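Local coordinates for protein transcriptional regulator (Streptococcus thermophilus LMD-9, PDB 5JUF) that probably activates transcription of competence genes as a peptide-responsive quorum sensor of the RNPP family, pairing a helix-turn-helix DNA-binding domain with a tetratricopeptide domain, at residues Met1-Ser6 against Asp70-Pro75. Residues are numbered along the deposited sequence; the frame is centred on the assembly and turned at random.
Sequences MNLKDS and DNITIP
A single hydrogen bond, from S6 to D70, joins the first turn of helix 3-17 to the linker that follows helix 63-67; L3 supplies most of the remaining touch. The hydroxyl OG of S6 donates to D70 OD2 over 2.9 Å and lands on the syn lone pair, the side facing the other carboxylate oxygen. With CB of S6 already directed at the linker, OG anti to the backbone N (chi1 178°) is carried onto the carboxylate. The same OD2 carries a salt bridge to R10, one turn further along the helix, so two donors grip this oxygen and probably stabilise its negative charge.

Beside this polar pair, the side chains of L3 and D70 run antiparallel alongside each other, and L3 CD1 comes to 3.5 Å from D70 CB. The other methyl, CD2, touches the backbone oxygen N71 O, also at 3.5 Å, and reaches I72 CG2 more loosely at 4.3 Å. L46 and I114 pack on L3 as well, while I72 lies against I7, L49 and L52.

Each segment is also braced internally. N2 and D5 form a capping box: D5 N donates to N2 OD1 at 2.9 Å, and N2 N returns a bond to D5 OD2, its N-H coming in over the face of the carboxylate, 39° out of plane. In the linker, N71 OD1 accepts from T73 N, an Asx turn, and from T73 OG1, each at 2.8 Å.

The contact thus ties a helix N-terminus closed by a capping box to the loop between helix 63-67 and helix 76-86, consistent with the link between DNA-binding and tetratricopeptide parts in RNPP regulators.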
loop_
_atom_site.group_PDB
_atom_site.type_symbol
_atom_site.label_atom_id
_atom_site.label_comp_id
_atom_site.label_asym_id
_atom_site.label_seq_id
_atom_site.Cartn_x
_atom_site.Cartn_y
_atom_site.Cartn_z
ATOM N N MET A 1 17.415 7.042 -26.553
ATOM C CA MET A 1 16.317 6.089 -26.648
ATOM C C MET A 1 16.598 4.904 -25.741
ATOM O O MET A 1 17.684 4.342 -25.770
ATOM C CB MET A 1 16.123 5.625 -28.094
ATOM C CG MET A 1 14.905 4.732 -28.320
ATOM S SD MET A 1 14.564 4.526 -30.079
ATOM C CE MET A 1 12.973 3.706 -30.060
ATOM N N ASN A 2 15.623 4.524 -24.931
ATOM C CA ASN A 2 15.784 3.403 -24.018
ATOM C C ASN A 2 14.676 2.371 -24.264
ATOM O O ASN A 2 13.931 2.435 -25.253
ATOM C CB ASN A 2 15.810 3.903 -22.567
ATOM C CG ASN A 2 14.562 4.706 -22.187
ATOM O OD1 ASN A 2 13.466 4.467 -22.701
ATOM N ND2 ASN A 2 14.730 5.662 -21.271
ATOM N N LEU A 3 14.577 1.413 -23.341
ATOM C CA LEU A 3 13.556 0.375 -23.434
ATOM C C LEU A 3 12.155 0.976 -23.457
ATOM O O LEU A 3 11.306 0.572 -24.262
ATOM C CB LEU A 3 13.716 -0.589 -22.257
ATOM C CG LEU A 3 12.785 -1.783 -22.121
ATOM C CD1 LEU A 3 12.917 -2.657 -23.334
ATOM C CD2 LEU A 3 13.136 -2.555 -20.855
ATOM N N LYS A 4 11.898 1.942 -22.572
ATOM C CA LYS A 4 10.575 2.552 -22.494
ATOM C C LYS A 4 10.195 3.215 -23.818
ATOM O O LYS A 4 9.076 3.032 -24.310
ATOM C CB LYS A 4 10.546 3.541 -21.318
ATOM C CG LYS A 4 10.673 2.838 -19.958
ATOM C CD LYS A 4 10.821 3.776 -18.761
ATOM C CE LYS A 4 11.013 2.968 -17.453
ATOM N NZ LYS A 4 11.494 3.819 -16.296
ATOM N N ASP A 5 11.137 3.944 -24.434
ATOM C CA ASP A 5 10.873 4.602 -25.714
ATOM C C ASP A 5 10.561 3.597 -26.819
ATOM O O ASP A 5 9.701 3.845 -27.669
ATOM C CB ASP A 5 12.079 5.446 -26.148
ATOM C CG ASP A 5 12.413 6.564 -25.179
ATOM O OD1 ASP A 5 11.501 7.104 -24.529
ATOM O OD2 ASP A 5 13.607 6.915 -25.086
ATOM N N SER A 6 11.296 2.480 -26.861
ATOM C CA SER A 6 11.175 1.548 -27.981
ATOM C C SER A 6 9.819 0.850 -27.968
ATOM O O SER A 6 9.120 0.791 -28.989
ATOM C CB SER A 6 12.317 0.527 -27.915
ATOM O OG SER A 6 12.214 -0.428 -28.953
ATOM N N ASP A 70 13.162 -6.540 -27.430
ATOM C CA ASP A 70 13.223 -5.921 -26.115
ATOM C C ASP A 70 12.883 -6.935 -25.030
ATOM O O ASP A 70 12.050 -7.827 -25.213
ATOM C CB ASP A 70 12.269 -4.727 -26.035
ATOM C CG ASP A 70 12.662 -3.598 -26.974
ATOM O OD1 ASP A 70 13.876 -3.423 -27.227
ATOM O OD2 ASP A 70 11.758 -2.892 -27.468
ATOM N N ASN A 71 13.539 -6.783 -23.885
ATOM C CA ASN A 71 13.409 -7.697 -22.754
ATOM C C ASN A 71 12.943 -6.890 -21.548
ATOM O O ASN A 71 13.691 -6.055 -21.033
ATOM C CB ASN A 71 14.745 -8.388 -22.477
ATOM C CG ASN A 71 14.619 -9.547 -21.511
ATOM O OD1 ASN A 71 13.698 -9.595 -20.698
ATOM N ND2 ASN A 71 15.549 -10.494 -21.599
ATOM N N ILE A 72 11.713 -7.129 -21.100
ATOM C CA ILE A 72 11.187 -6.450 -19.928
ATOM C C ILE A 72 11.282 -7.324 -18.675
ATOM O O ILE A 72 10.614 -7.042 -17.684
ATOM C CB ILE A 72 9.744 -5.964 -20.143
ATOM C CG1 ILE A 72 8.778 -7.145 -20.263
ATOM C CG2 ILE A 72 9.655 -5.070 -21.353
ATOM C CD1 ILE A 72 7.318 -6.734 -20.183
ATOM N N THR A 73 12.092 -8.384 -18.701
ATOM C CA THR A 73 12.229 -9.232 -17.518
ATOM C C THR A 73 12.740 -8.408 -16.344
ATOM O O THR A 73 13.771 -7.734 -16.449
ATOM C CB THR A 73 13.176 -10.403 -17.788
ATOM O OG1 THR A 73 12.580 -11.287 -18.745
ATOM C CG2 THR A 73 13.454 -11.167 -16.502
ATOM N N ILE A 74 12.005 -8.432 -15.238
ATOM C CA ILE A 74 12.421 -7.753 -14.012
ATOM C C ILE A 74 13.307 -8.720 -13.233
ATOM O O ILE A 74 12.853 -9.824 -12.904
ATOM C CB ILE A 74 11.222 -7.297 -13.172
ATOM C CG1 ILE A 74 10.389 -6.254 -13.928
ATOM C CG2 ILE A 74 11.709 -6.665 -11.856
ATOM C CD1 ILE A 74 9.062 -5.943 -13.259
ATOM N N PRO A 75 14.557 -8.365 -12.945
ATOM C CA PRO A 75 15.443 -9.293 -12.237
ATOM C C PRO A 75 14.881 -9.660 -10.873
ATOM O O PRO A 75 14.272 -8.839 -10.184
ATOM C CB PRO A 75 16.751 -8.507 -12.112
ATOM C CG PRO A 75 16.671 -7.460 -13.194
ATOM C CD PRO A 75 15.221 -7.088 -13.252
#